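PDB 2F3O: pyruvate formate-lyase 2, which is of unknown function but belongs to the glycyl radical enzymes, related to pyruvate formate-lyase and glycerol dehydratase, and probably acts as a lyase. Local coordinates for residues V21-L26 with I76-G81; S30-E35 with A116-R121; E37-R42 with V508-L513; G83-N88 with A317-L322; E125-P130 with L501-A506. All coordinates share one frame; numbering follows the deposited sequence.

Interaction 1. Residues V21-L26 with I76-G81; sequences VERCRL and IIFPEG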
# COMPACT_ATOMS: atom_id res chain seq x y z
N VAL A 21 40.27 -22.92 -5.80
CA VAL A 21 39.49 -23.17 -6.99
C VAL A 21 38.28 -24.06 -6.72
O VAL A 21 37.30 -24.05 -7.46
CB VAL A 21 40.44 -23.71 -8.07
CG1 VAL A 21 39.91 -24.93 -8.77
CG2 VAL A 21 40.79 -22.62 -9.04
N GLU A 22 38.32 -24.78 -5.60
CA GLU A 22 37.31 -25.80 -5.26
C GLU A 22 35.89 -25.25 -5.08
O GLU A 22 34.92 -25.89 -5.50
CB GLU A 22 37.74 -26.59 -4.01
CG GLU A 22 39.08 -27.34 -4.14
CD GLU A 22 40.29 -26.47 -3.78
OE1 GLU A 22 40.09 -25.29 -3.40
OE2 GLU A 22 41.44 -26.95 -3.88
N ARG A 23 35.76 -24.07 -4.47
CA ARG A 23 34.47 -23.41 -4.40
C ARG A 23 34.03 -23.03 -5.82
O ARG A 23 32.91 -23.31 -6.22
CB ARG A 23 34.51 -22.17 -3.49
CG ARG A 23 33.15 -21.49 -3.29
CD ARG A 23 32.92 -20.41 -4.32
NE ARG A 23 31.55 -19.93 -4.34
CZ ARG A 23 31.03 -19.19 -5.31
NH1 ARG A 23 31.75 -18.82 -6.36
NH2 ARG A 23 29.78 -18.79 -5.21
N CYS A 24 34.93 -22.39 -6.56
CA CYS A 24 34.62 -21.93 -7.89
C CYS A 24 34.11 -23.04 -8.81
O CYS A 24 33.13 -22.85 -9.52
CB CYS A 24 35.87 -21.31 -8.49
SG CYS A 24 35.58 -20.64 -10.10
N ARG A 25 34.76 -24.20 -8.73
CA ARG A 25 34.43 -25.37 -9.54
C ARG A 25 33.09 -25.98 -9.20
O ARG A 25 32.26 -26.19 -10.08
CB ARG A 25 35.47 -26.47 -9.34
CG ARG A 25 36.75 -26.27 -10.08
CD ARG A 25 37.54 -27.55 -10.08
NE ARG A 25 37.15 -28.38 -11.22
CZ ARG A 25 37.77 -29.49 -11.57
NH1 ARG A 25 38.81 -29.92 -10.86
NH2 ARG A 25 37.35 -30.18 -12.62
N LEU A 26 32.91 -26.30 -7.91
CA LEU A 26 31.70 -26.97 -7.45
C LEU A 26 30.44 -26.10 -7.61
O LEU A 26 29.35 -26.63 -7.84
CB LEU A 26 31.85 -27.39 -5.99
CG LEU A 26 32.77 -28.58 -5.74
CD1 LEU A 26 33.18 -28.61 -4.28
CD2 LEU A 26 32.09 -29.88 -6.15
N ILE A 76 39.25 -17.01 -2.75
CA ILE A 76 38.07 -17.69 -3.28
C ILE A 76 37.61 -16.99 -4.57
O ILE A 76 37.61 -15.77 -4.63
CB ILE A 76 36.94 -17.76 -2.25
CG1 ILE A 76 37.46 -18.29 -0.92
CG2 ILE A 76 35.85 -18.66 -2.73
CD1 ILE A 76 36.44 -18.27 0.20
N ILE A 77 37.28 -17.75 -5.60
CA ILE A 77 36.90 -17.16 -6.89
C ILE A 77 35.37 -17.10 -7.04
O ILE A 77 34.68 -18.11 -6.82
CB ILE A 77 37.50 -17.96 -8.07
CG1 ILE A 77 39.00 -18.14 -7.90
CG2 ILE A 77 37.23 -17.28 -9.40
CD1 ILE A 77 39.60 -18.98 -8.99
N PHE A 78 34.85 -15.93 -7.42
CA PHE A 78 33.41 -15.76 -7.65
C PHE A 78 33.20 -15.34 -9.09
O PHE A 78 33.13 -14.15 -9.37
CB PHE A 78 32.82 -14.73 -6.68
CG PHE A 78 32.76 -15.21 -5.25
CD1 PHE A 78 33.85 -15.08 -4.41
CD2 PHE A 78 31.62 -15.83 -4.76
CE1 PHE A 78 33.81 -15.57 -3.12
CE2 PHE A 78 31.57 -16.33 -3.47
CZ PHE A 78 32.65 -16.20 -2.64
N PRO A 79 33.12 -16.31 -10.03
CA PRO A 79 33.00 -15.97 -11.45
C PRO A 79 31.66 -15.35 -11.81
O PRO A 79 31.53 -14.73 -12.87
CB PRO A 79 33.15 -17.34 -12.14
CG PRO A 79 32.68 -18.32 -11.14
CD PRO A 79 33.12 -17.77 -9.81
N GLU A 80 30.67 -15.49 -10.93
CA GLU A 80 29.36 -14.87 -11.13
C GLU A 80 29.49 -13.36 -10.91
O GLU A 80 28.75 -12.56 -11.47
CB GLU A 80 28.30 -15.51 -10.22
CG GLU A 80 28.43 -15.21 -8.72
CD GLU A 80 29.22 -16.25 -7.92
OE1 GLU A 80 28.74 -16.64 -6.84
OE2 GLU A 80 30.32 -16.69 -8.35
N GLY A 81 30.47 -12.98 -10.10
CA GLY A 81 30.77 -11.59 -9.89
C GLY A 81 31.96 -11.15 -10.71
O GLY A 81 31.84 -10.90 -11.91
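The Arg23 guanidinium carries the Phe78 ring on one face, with Phe78 CE2 3.4 Å above the plane and over its centre, while Pro79 CD and the Glu80 carboxylate lie at its edge. Ring and guanidinium planes are 39° apart, so Phe78 leans over the cation instead of lying flat on it. Glu80 meets Arg23 tip to tip in an end-on salt bridge: NH2 to OE1 is 2.9 Å and NH1 to OE2 is 3.2 Å, each oxygen using its syn lone pair, with the two groups nearly coplanar. Arg23 NH1 also donates to Ile77 O at 3.0 Å, through a bent bond of 137°. Beside this polar grip, the first turn of helix 22-34 settles on the loop, Cys24 CB being 3.7 Å from Ile77 CB. Arg23 NE is bonded to Gln266 O, and Lys509 forms a second salt bridge with Glu80. A buried carboxylate held between two cations would be expected to stay ionised, balancing charge where solvent is scarce.

Interaction 2. Residues S30-E35 with A116-R121; sequences SMKQTE and APYWQR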
# COMPACT_ATOMS: atom_id res chain seq x y z
N SER A 30 27.26 -27.28 -10.00
CA SER A 30 25.86 -27.24 -9.60
C SER A 30 25.04 -26.38 -10.53
O SER A 30 23.95 -26.78 -10.93
CB SER A 30 25.71 -26.71 -8.19
OG SER A 30 24.35 -26.71 -7.77
N MET A 31 25.57 -25.21 -10.89
CA MET A 31 24.89 -24.29 -11.80
C MET A 31 24.64 -24.90 -13.18
O MET A 31 23.66 -24.56 -13.84
CB MET A 31 25.65 -22.96 -11.93
CG MET A 31 25.63 -22.08 -10.68
SD MET A 31 24.04 -21.41 -10.17
CE MET A 31 23.94 -19.98 -11.21
N LYS A 32 25.51 -25.81 -13.62
CA LYS A 32 25.24 -26.53 -14.83
C LYS A 32 24.11 -27.55 -14.63
O LYS A 32 23.25 -27.69 -15.49
CB LYS A 32 26.50 -27.22 -15.33
CG LYS A 32 27.27 -26.42 -16.35
CD LYS A 32 28.74 -26.80 -16.39
CE LYS A 32 29.35 -26.37 -17.71
NZ LYS A 32 30.83 -26.46 -17.65
N GLN A 33 24.09 -28.23 -13.48
CA GLN A 33 22.99 -29.17 -13.19
C GLN A 33 21.66 -28.44 -13.04
O GLN A 33 20.60 -29.07 -13.12
CB GLN A 33 23.20 -29.98 -11.89
CG GLN A 33 24.40 -30.94 -11.81
CD GLN A 33 24.53 -31.87 -13.01
OE1 GLN A 33 23.57 -32.56 -13.40
NE2 GLN A 33 25.73 -31.89 -13.61
N THR A 34 21.69 -27.13 -12.79
CA THR A 34 20.45 -26.46 -12.43
C THR A 34 19.87 -25.49 -13.44
O THR A 34 18.84 -24.90 -13.15
CB THR A 34 20.51 -25.78 -11.05
OG1 THR A 34 21.55 -24.80 -11.04
CG2 THR A 34 20.72 -26.78 -9.94
N GLU A 35 20.47 -25.34 -14.61
CA GLU A 35 20.01 -24.33 -15.57
C GLU A 35 18.51 -24.35 -15.85
O GLU A 35 17.90 -25.41 -15.94
CB GLU A 35 20.76 -24.46 -16.89
CG GLU A 35 22.23 -24.12 -16.82
CD GLU A 35 22.98 -24.64 -18.03
OE1 GLU A 35 24.22 -24.60 -18.02
OE2 GLU A 35 22.32 -25.09 -19.00
N ALA A 116 35.90 -19.97 -17.25
CA ALA A 116 35.79 -18.75 -18.07
C ALA A 116 34.91 -18.77 -19.33
O ALA A 116 34.31 -17.74 -19.65
CB ALA A 116 37.17 -18.20 -18.40
N PRO A 117 34.83 -19.90 -20.08
CA PRO A 117 33.83 -19.79 -21.15
C PRO A 117 32.37 -19.95 -20.68
O PRO A 117 31.48 -19.45 -21.35
CB PRO A 117 34.21 -20.91 -22.14
CG PRO A 117 35.48 -21.51 -21.62
CD PRO A 117 35.52 -21.20 -20.15
N TYR A 118 32.13 -20.63 -19.56
CA TYR A 118 30.76 -20.77 -19.04
C TYR A 118 30.23 -19.46 -18.47
O TYR A 118 29.15 -19.00 -18.83
CB TYR A 118 30.67 -21.88 -17.98
CG TYR A 118 29.27 -22.12 -17.46
CD1 TYR A 118 28.35 -22.85 -18.20
CD2 TYR A 118 28.87 -21.64 -16.22
CE1 TYR A 118 27.07 -23.08 -17.73
CE2 TYR A 118 27.59 -21.86 -15.74
CZ TYR A 118 26.69 -22.58 -16.50
OH TYR A 118 25.41 -22.79 -16.04
N TRP A 119 31.00 -18.85 -17.58
CA TRP A 119 30.56 -17.67 -16.87
C TRP A 119 30.61 -16.38 -17.68
O TRP A 119 29.99 -15.40 -17.31
CB TRP A 119 31.31 -17.54 -15.56
CG TRP A 119 30.80 -18.53 -14.61
CD1 TRP A 119 31.40 -19.70 -14.26
CD2 TRP A 119 29.55 -18.48 -13.92
NE1 TRP A 119 30.61 -20.38 -13.37
CE2 TRP A 119 29.47 -19.65 -13.15
CE3 TRP A 119 28.51 -17.55 -13.86
CZ2 TRP A 119 28.37 -19.92 -12.33
CZ3 TRP A 119 27.43 -17.82 -13.06
CH2 TRP A 119 27.36 -18.99 -12.30
N GLN A 120 31.37 -16.39 -18.77
CA GLN A 120 31.29 -15.35 -19.77
C GLN A 120 29.84 -15.09 -20.05
O GLN A 120 29.09 -16.04 -20.37
CB GLN A 120 31.94 -15.86 -21.06
CG GLN A 120 32.34 -14.78 -22.04
CD GLN A 120 33.31 -13.79 -21.43
OE1 GLN A 120 34.24 -14.16 -20.70
NE2 GLN A 120 33.09 -12.51 -21.72
N ARG A 121 29.42 -13.84 -19.90
CA ARG A 121 28.00 -13.44 -20.10
C ARG A 121 26.90 -14.17 -19.25
O ARG A 121 25.73 -14.28 -19.65
CB ARG A 121 27.66 -13.27 -21.61
CG ARG A 121 27.29 -14.51 -22.38
CD ARG A 121 27.31 -14.26 -23.86
NE ARG A 121 27.18 -15.53 -24.56
CZ ARG A 121 26.98 -15.64 -25.87
NH1 ARG A 121 26.87 -14.55 -26.62
NH2 ARG A 121 26.88 -16.85 -26.43
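Glu35 OE1 accepts the hydroxyl of Tyr118 at 2.9 Å, the hydrogen bond that joins these two segments. It ties the segment that leaves helix 22-34 to the last turn of helix 105-119 in the pyruvate formate-lyase-like fold. The two groups reach toward each other tip to tip; OE1 is met on its anti side and lies at the edge of the phenol ring, with the planes only 17° apart. Tyr118 CG is anti to the backbone N (chi1 -177°), on the side of the carbonyl carbon, and the ring beyond it reaches Glu35. Lys32 slides past it in the opposite direction, placing CG 3.6 Å from Tyr118 CE1 and CD over the rim of one face. The Met31 side chain crosses the indole of Trp119 at about a right angle, with CG 3.9 Å from Trp119 CZ2. Trp119 NE1 is hydrogen-bonded to Thr28 OG1, and Arg121 of the second subunit makes a long, weak ion pair with Glu35. Met31 CE touches the indole edge, 3.7 Å from Trp119 CH2.

Interaction 3. Residues E37-R42 with V508-L513; sequences EPMIIR and VKPTPL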
# COMPACT_ATOMS: atom_id res chain seq x y z
N GLU A 37 16.18 -23.45 -13.83
CA GLU A 37 15.44 -23.43 -12.57
C GLU A 37 15.39 -22.00 -12.05
O GLU A 37 16.17 -21.16 -12.51
CB GLU A 37 16.09 -24.39 -11.57
CG GLU A 37 15.82 -25.83 -11.87
CD GLU A 37 16.50 -26.77 -10.92
OE1 GLU A 37 16.57 -26.48 -9.71
OE2 GLU A 37 16.97 -27.82 -11.39
N PRO A 38 14.43 -21.70 -11.12
CA PRO A 38 14.35 -20.40 -10.46
C PRO A 38 15.68 -20.02 -9.84
O PRO A 38 16.19 -20.77 -9.02
CB PRO A 38 13.33 -20.67 -9.35
CG PRO A 38 12.50 -21.74 -9.84
CD PRO A 38 13.35 -22.60 -10.67
N MET A 39 16.22 -18.86 -10.22
CA MET A 39 17.57 -18.43 -9.84
C MET A 39 17.91 -18.51 -8.34
O MET A 39 19.03 -18.87 -7.97
CB MET A 39 17.87 -17.05 -10.40
CG MET A 39 19.27 -16.51 -10.11
SD MET A 39 20.65 -17.55 -10.67
CE MET A 39 20.78 -17.13 -12.40
N ILE A 40 16.93 -18.23 -7.46
CA ILE A 40 17.20 -18.25 -6.01
C ILE A 40 17.36 -19.67 -5.53
O ILE A 40 18.14 -19.92 -4.61
CB ILE A 40 16.13 -17.45 -5.18
CG1 ILE A 40 16.57 -17.23 -3.73
CG2 ILE A 40 14.79 -18.11 -5.21
CD1 ILE A 40 15.65 -16.36 -2.94
N ILE A 41 16.67 -20.61 -6.18
CA ILE A 41 16.80 -22.01 -5.87
C ILE A 41 18.16 -22.49 -6.43
O ILE A 41 18.88 -23.22 -5.76
CB ILE A 41 15.61 -22.80 -6.41
CG1 ILE A 41 14.38 -22.49 -5.58
CG2 ILE A 41 15.79 -24.26 -6.31
CD1 ILE A 41 13.15 -23.16 -6.11
N ARG A 42 18.54 -22.01 -7.61
CA ARG A 42 19.86 -22.33 -8.17
C ARG A 42 20.98 -21.90 -7.26
O ARG A 42 21.93 -22.65 -7.07
CB ARG A 42 20.06 -21.72 -9.56
CG ARG A 42 18.92 -22.06 -10.48
CD ARG A 42 19.34 -22.32 -11.89
NE ARG A 42 20.06 -21.25 -12.56
CZ ARG A 42 21.25 -21.39 -13.12
NH1 ARG A 42 21.85 -22.58 -13.09
NH2 ARG A 42 21.84 -20.37 -13.73
N VAL A 508 20.36 -11.86 -10.73
CA VAL A 508 21.26 -12.97 -11.12
C VAL A 508 22.09 -13.55 -9.98
O VAL A 508 22.76 -14.57 -10.14
CB VAL A 508 22.20 -12.61 -12.31
CG1 VAL A 508 21.54 -11.61 -13.25
CG2 VAL A 508 23.53 -12.06 -11.82
N LYS A 509 22.04 -12.90 -8.82
CA LYS A 509 22.79 -13.32 -7.65
C LYS A 509 22.00 -12.97 -6.39
O LYS A 509 22.40 -12.09 -5.60
CB LYS A 509 24.16 -12.63 -7.68
CG LYS A 509 25.12 -12.86 -6.50
CD LYS A 509 25.71 -14.20 -6.53
CE LYS A 509 26.73 -14.33 -5.44
NZ LYS A 509 26.77 -15.75 -4.98
N PRO A 510 20.84 -13.63 -6.20
CA PRO A 510 20.29 -13.49 -4.85
C PRO A 510 21.11 -14.36 -3.88
O PRO A 510 21.79 -15.31 -4.30
CB PRO A 510 18.85 -14.00 -5.00
CG PRO A 510 18.88 -14.93 -6.17
CD PRO A 510 20.01 -14.48 -7.07
N THR A 511 21.11 -14.00 -2.60
CA THR A 511 21.98 -14.65 -1.64
C THR A 511 21.23 -15.16 -0.42
O THR A 511 21.22 -14.51 0.63
CB THR A 511 23.11 -13.71 -1.22
OG1 THR A 511 22.56 -12.48 -0.73
CG2 THR A 511 24.03 -13.41 -2.41
N PRO A 512 20.57 -16.32 -0.55
CA PRO A 512 19.64 -16.88 0.43
C PRO A 512 20.19 -17.17 1.82
O PRO A 512 19.47 -16.98 2.79
CB PRO A 512 19.20 -18.20 -0.20
CG PRO A 512 19.53 -18.08 -1.63
CD PRO A 512 20.69 -17.18 -1.74
N LEU A 513 21.41 -17.66 1.95
CA LEU A 513 21.93 -17.91 3.31
C LEU A 513 22.09 -16.61 4.09
O LEU A 513 21.60 -16.51 5.23
CB LEU A 513 23.24 -18.71 3.29
CG LEU A 513 23.89 -18.98 4.65
CD1 LEU A 513 22.99 -19.80 5.54
CD2 LEU A 513 25.24 -19.66 4.48
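Pro510 presses the CG-CD edge of its ring into the hollow between Met39 and Ile40 on the first turn of helix 39-53. Its CD lies 3.7 Å from Met39 CG, and its CG lies 3.7 Å from Ile40 CA and 3.9 Å from Ile40 CB, so one edge of the ring meets two successive residues. The fit is reciprocal: Ile40 CG1, the branch anti to the backbone N (chi1 -168°), is a bump received by the two prolines, 3.7 Å from Pro512 CG and 4.1 Å from Pro510 CG. Ile40 and Pro512 slide past each other in opposite directions, whereas Met39 crosses Pro510 at about a right angle. Beyond Pro510, the bent thioether brings Met39 SD to 3.7 Å from Val508 O, a contact without a hydrogen bond. No hydrogen bond joins the two segments, and the contact is made by apolar van der Waals packing, with Lys509 and Thr511 directed away from the helix. The proline-bearing linker runs between helix 477-508 and helix 512-516. Helix 190-221 packs on Ile40 through Ser194 and Ala198, helix 250-267 supplies Glu267 beside Pro512, and Phe127 of the second subunit packs on the adjoining Pro38.

Interaction 4. Residues G83-N88 with A317-L322; sequences GLRIIN and AFDSLL
Ile86 and Asp319 bring the backbones to a CA-CA separation of 4.9 Å, where the short, weakly bonded helix 83-87 meets the irregular segment that leads into helix 322-325. Arg85 crosses over to Asp319 and uses one nitrogen for both carboxylate oxygens: NH1 is 2.8 Å from OD2 in a salt bridge and donates a hydrogen bond to OD1 at 3.1 Å. That bond is nearly straight, 166° at the hydrogen, yet it reaches OD1 from above the carboxylate plane, the two flat groups being turned 41° apart. Leu322 CD1 packs on the arginine stem, 3.9 Å from Arg85 CD. Ile86 CD1 reaches the start of the segment, 3.6 Å from Ala317 O and 4.0 Å from Ala317 CB. With Asp319 CG between the backbone N and the carbonyl carbon (chi1 62°), the carboxylate turns back over its own following turn, and Leu321 N meets OD2 at 2.9 Å from above the carboxylate plane. This capping bond, joined weakly by Leu322 N, closes the turn that leads into helix 322-325, as is typical of the entry to a helix.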
# COMPACT_ATOMS: atom_id res chain seq x y z
N GLY A 83 35.27 -12.66 -10.60
CA GLY A 83 36.35 -13.64 -10.64
C GLY A 83 36.97 -13.90 -12.01
O GLY A 83 38.06 -14.46 -12.09
N LEU A 84 36.30 -13.50 -13.09
CA LEU A 84 36.87 -13.68 -14.42
C LEU A 84 37.94 -12.63 -14.71
O LEU A 84 38.70 -12.77 -15.68
CB LEU A 84 35.81 -13.64 -15.53
CG LEU A 84 34.75 -14.73 -15.75
CD1 LEU A 84 34.44 -14.87 -17.24
CD2 LEU A 84 35.14 -16.08 -15.17
N ARG A 85 37.99 -11.57 -13.89
CA ARG A 85 39.05 -10.56 -13.99
C ARG A 85 40.39 -11.24 -13.78
O ARG A 85 41.33 -11.05 -14.56
CB ARG A 85 38.90 -9.47 -12.92
CG ARG A 85 37.92 -8.40 -13.26
CD ARG A 85 38.19 -7.11 -12.51
NE ARG A 85 37.97 -5.97 -13.40
CZ ARG A 85 38.93 -5.16 -13.86
NH1 ARG A 85 40.18 -5.31 -13.48
NH2 ARG A 85 38.61 -4.17 -14.70
N ILE A 86 40.44 -12.07 -12.75
CA ILE A 86 41.67 -12.71 -12.34
C ILE A 86 42.11 -13.89 -13.22
O ILE A 86 43.29 -14.21 -13.25
CB ILE A 86 41.64 -13.10 -10.84
CG1 ILE A 86 43.01 -12.88 -10.22
CG2 ILE A 86 41.14 -14.52 -10.61
CD1 ILE A 86 43.12 -13.44 -8.87
N ILE A 87 41.18 -14.52 -13.96
CA ILE A 87 41.55 -15.63 -14.87
C ILE A 87 42.34 -15.05 -16.02
O ILE A 87 43.34 -15.62 -16.46
CB ILE A 87 40.33 -16.39 -15.46
CG1 ILE A 87 39.25 -16.62 -14.41
CG2 ILE A 87 40.74 -17.71 -16.06
CD1 ILE A 87 39.62 -17.54 -13.33
N ASN A 88 41.94 -13.87 -16.44
CA ASN A 88 42.61 -13.13 -17.50
C ASN A 88 44.07 -12.73 -17.22
O ASN A 88 44.74 -12.12 -18.06
CB ASN A 88 41.78 -11.89 -17.84
CG ASN A 88 41.98 -11.43 -19.25
OD1 ASN A 88 42.21 -10.25 -19.50
ND2 ASN A 88 41.94 -12.37 -20.19
N ALA A 317 40.79 -11.99 -4.33
CA ALA A 317 41.15 -12.41 -5.71
C ALA A 317 41.24 -11.23 -6.67
O ALA A 317 40.58 -11.22 -7.71
CB ALA A 317 40.15 -13.45 -6.25
N PHE A 318 42.05 -10.25 -6.31
CA PHE A 318 42.13 -9.02 -7.06
C PHE A 318 43.13 -9.17 -8.19
O PHE A 318 44.22 -9.67 -7.99
CB PHE A 318 42.61 -7.89 -6.16
CG PHE A 318 41.58 -7.43 -5.15
CD1 PHE A 318 40.23 -7.60 -5.38
CD2 PHE A 318 41.99 -6.77 -4.01
CE1 PHE A 318 39.31 -7.16 -4.46
CE2 PHE A 318 41.06 -6.32 -3.10
CZ PHE A 318 39.73 -6.52 -3.32
N ASP A 319 42.77 -8.71 -9.38
CA ASP A 319 43.73 -8.64 -10.48
C ASP A 319 44.67 -7.43 -10.32
O ASP A 319 44.61 -6.72 -9.31
CB ASP A 319 42.98 -8.47 -11.79
CG ASP A 319 42.19 -7.19 -11.81
OD1 ASP A 319 41.10 -7.20 -11.20
OD2 ASP A 319 42.64 -6.18 -12.41
N SER A 320 45.48 -7.18 -11.35
CA SER A 320 46.51 -6.13 -11.34
C SER A 320 45.99 -4.71 -11.20
O SER A 320 46.61 -3.89 -10.53
CB SER A 320 47.36 -6.22 -12.60
OG SER A 320 46.71 -5.57 -13.68
N LEU A 321 44.86 -4.41 -11.85
CA LEU A 321 44.25 -3.09 -11.71
C LEU A 321 43.57 -2.97 -10.35
O LEU A 321 43.76 -1.97 -9.66
CB LEU A 321 43.27 -2.82 -12.85
CG LEU A 321 43.79 -3.19 -14.24
CD1 LEU A 321 42.67 -3.13 -15.31
CD2 LEU A 321 45.00 -2.32 -14.64
N LEU A 322 42.82 -3.99 -9.94
CA LEU A 322 42.16 -3.97 -8.63
C LEU A 322 43.13 -3.91 -7.44
O LEU A 322 42.78 -3.44 -6.35
CB LEU A 322 41.18 -5.14 -8.48
CG LEU A 322 39.82 -4.98 -9.17
CD1 LEU A 322 38.95 -6.16 -8.81
CD2 LEU A 322 39.12 -3.68 -8.83

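Interaction 5. Residues E125-P130 with L501-A506; sequences EAFAFP and LSYANA
Phe127 directs its ring edge at the face of Tyr503 in a T-shaped aromatic pair, with centroids 5.2 Å apart and planes at 84°. The pair joins two helices of the pyruvate formate-lyase-like fold, the short helix 124-128 and the long helix 477-508. Packing is close here: Phe127 CE2 lies 3.6 Å from Tyr503 CE2, and Phe127 CD2 lies 3.7 Å from Ala504 CB. The small Ala504 lets the helices approach, Phe127 CA and Ala504 CA being 5.8 Å apart. Ala128 CB continues the apolar seam onto Leu501 CD1 and faces Ala504 CB at 4.2 Å. The solvent side lies where Phe129 points away and is exposed and Glu125 is partly exposed; both touch Met136 of helix 133-140 and neither reaches segment 501-506. The tyrosine hydroxyl leaves the apolar patch to bond with Ser194 of the second subunit, placing the pair at the subunit interface, where Phe127 also packs on Pro38 of the second subunit. Within the long helix, Asn505 ND2 bonds Glu149 O as well as Leu501 O, and Leu501 O takes two donors from opposite faces of its carbonyl plane, Asn505 N at 2.8 Å and Asn505 ND2 at 2.9 Å.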
# COMPACT_ATOMS: atom_id res chain seq x y z
N GLU A 125 27.58 -8.23 -14.24
CA GLU A 125 27.90 -7.19 -15.23
C GLU A 125 27.20 -7.38 -16.59
O GLU A 125 26.79 -6.40 -17.23
CB GLU A 125 29.41 -7.06 -15.36
CG GLU A 125 29.94 -6.77 -16.75
CD GLU A 125 31.25 -5.99 -16.70
OE1 GLU A 125 31.74 -5.78 -15.57
OE2 GLU A 125 31.76 -5.57 -17.77
N ALA A 126 27.03 -8.63 -17.00
CA ALA A 126 26.29 -8.95 -18.22
C ALA A 126 24.82 -8.51 -18.19
O ALA A 126 24.28 -8.07 -19.21
CB ALA A 126 26.39 -10.42 -18.52
N PHE A 127 24.17 -8.62 -17.02
CA PHE A 127 22.82 -8.09 -16.80
C PHE A 127 22.80 -6.59 -16.88
O PHE A 127 21.97 -6.01 -17.55
CB PHE A 127 22.27 -8.53 -15.44
CG PHE A 127 20.78 -8.27 -15.26
CD1 PHE A 127 19.87 -9.29 -15.43
CD2 PHE A 127 20.30 -7.00 -14.92
CE1 PHE A 127 18.53 -9.06 -15.25
CE2 PHE A 127 18.96 -6.76 -14.76
CZ PHE A 127 18.07 -7.80 -14.92
N ALA A 128 23.71 -5.95 -16.17
CA ALA A 128 23.69 -4.50 -16.10
C ALA A 128 24.14 -3.78 -17.36
O ALA A 128 23.70 -2.67 -17.59
CB ALA A 128 24.48 -4.06 -14.97
N PHE A 129 25.02 -4.38 -18.15
CA PHE A 129 25.58 -3.67 -19.31
C PHE A 129 24.58 -3.02 -20.29
O PHE A 129 24.71 -1.83 -20.56
CB PHE A 129 26.61 -4.50 -20.09
CG PHE A 129 27.37 -3.69 -21.11
CD1 PHE A 129 28.55 -3.03 -20.74
CD2 PHE A 129 26.91 -3.57 -22.42
CE1 PHE A 129 29.27 -2.26 -21.65
CE2 PHE A 129 27.61 -2.80 -23.36
CZ PHE A 129 28.80 -2.14 -22.97
N PRO A 130 23.56 -3.78 -20.79
CA PRO A 130 22.74 -3.11 -21.80
C PRO A 130 21.94 -1.95 -21.22
O PRO A 130 21.45 -1.12 -21.97
CB PRO A 130 21.81 -4.23 -22.27
CG PRO A 130 21.75 -5.14 -21.17
CD PRO A 130 23.07 -5.15 -20.55
N LEU A 501 22.96 -1.89 -10.96
CA LEU A 501 23.69 -3.02 -10.41
C LEU A 501 22.94 -3.73 -9.28
O LEU A 501 23.09 -4.95 -9.13
CB LEU A 501 25.06 -2.56 -9.91
CG LEU A 501 26.30 -2.75 -10.79
CD1 LEU A 501 25.94 -3.29 -12.11
CD2 LEU A 501 27.11 -1.46 -10.94
N SER A 502 22.15 -2.99 -8.50
CA SER A 502 21.45 -3.58 -7.35
C SER A 502 20.26 -4.40 -7.82
O SER A 502 19.92 -5.43 -7.24
CB SER A 502 21.00 -2.51 -6.36
OG SER A 502 21.75 -2.64 -5.16
N TYR A 503 19.64 -3.92 -8.88
CA TYR A 503 18.63 -4.67 -9.57
C TYR A 503 19.29 -5.91 -10.19
O TYR A 503 18.73 -7.02 -10.14
CB TYR A 503 18.03 -3.74 -10.60
CG TYR A 503 17.07 -4.35 -11.59
CD1 TYR A 503 16.03 -5.18 -11.18
CD2 TYR A 503 17.17 -4.02 -12.93
CE1 TYR A 503 15.15 -5.70 -12.10
CE2 TYR A 503 16.30 -4.53 -13.86
CZ TYR A 503 15.28 -5.37 -13.45
OH TYR A 503 14.42 -5.86 -14.42
N ALA A 504 20.49 -5.74 -10.74
CA ALA A 504 21.23 -6.83 -11.38
C ALA A 504 21.59 -7.93 -10.40
O ALA A 504 21.48 -9.12 -10.75
CB ALA A 504 22.48 -6.31 -12.06
N ASN A 505 22.00 -7.55 -9.19
CA ASN A 505 22.28 -8.51 -8.15
C ASN A 505 21.02 -9.27 -7.78
O ASN A 505 21.01 -10.49 -7.78
CB ASN A 505 22.84 -7.82 -6.92
CG ASN A 505 24.37 -7.73 -6.94
OD1 ASN A 505 25.05 -8.56 -6.32
ND2 ASN A 505 24.91 -6.70 -7.62
N ALA A 506 19.93 -8.55 -7.55
CA ALA A 506 18.63 -9.16 -7.22
C ALA A 506 18.19 -10.18 -8.24
O ALA A 506 17.52 -11.15 -7.90
CB ALA A 506 17.57 -8.09 -7.06

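Overall arrangement
Interactions 1 and 2 share helix 22-34, their centres 11 Å apart, and Trp119 bridges them by packing on Pro79 (CB to Trp119 CG, 3.6 Å). Interaction 3 connects to both: Lys509 NZ forms a salt bridge with Glu80 OE1 at 2.9 Å, and Arg42 NH1 is 3.0 Å from Thr34 OG1, a probable hydrogen bond. Interaction 4 follows the turn of interaction 1 through a probable hydrogen bond, Phe78 O to Gly83 N, 2.9 Å. Val508 CG1, 3.6 Å from Phe127 CD1, links interactions 3 and 5. Interactions 2, 3 and 5 reach the second subunit. Beside interaction 4 a triethylene glycol, probably from the crystallisation liquor, lies about 4 Å from the Arg85 side chain, and a glycerol about 6 Å from that of Phe318.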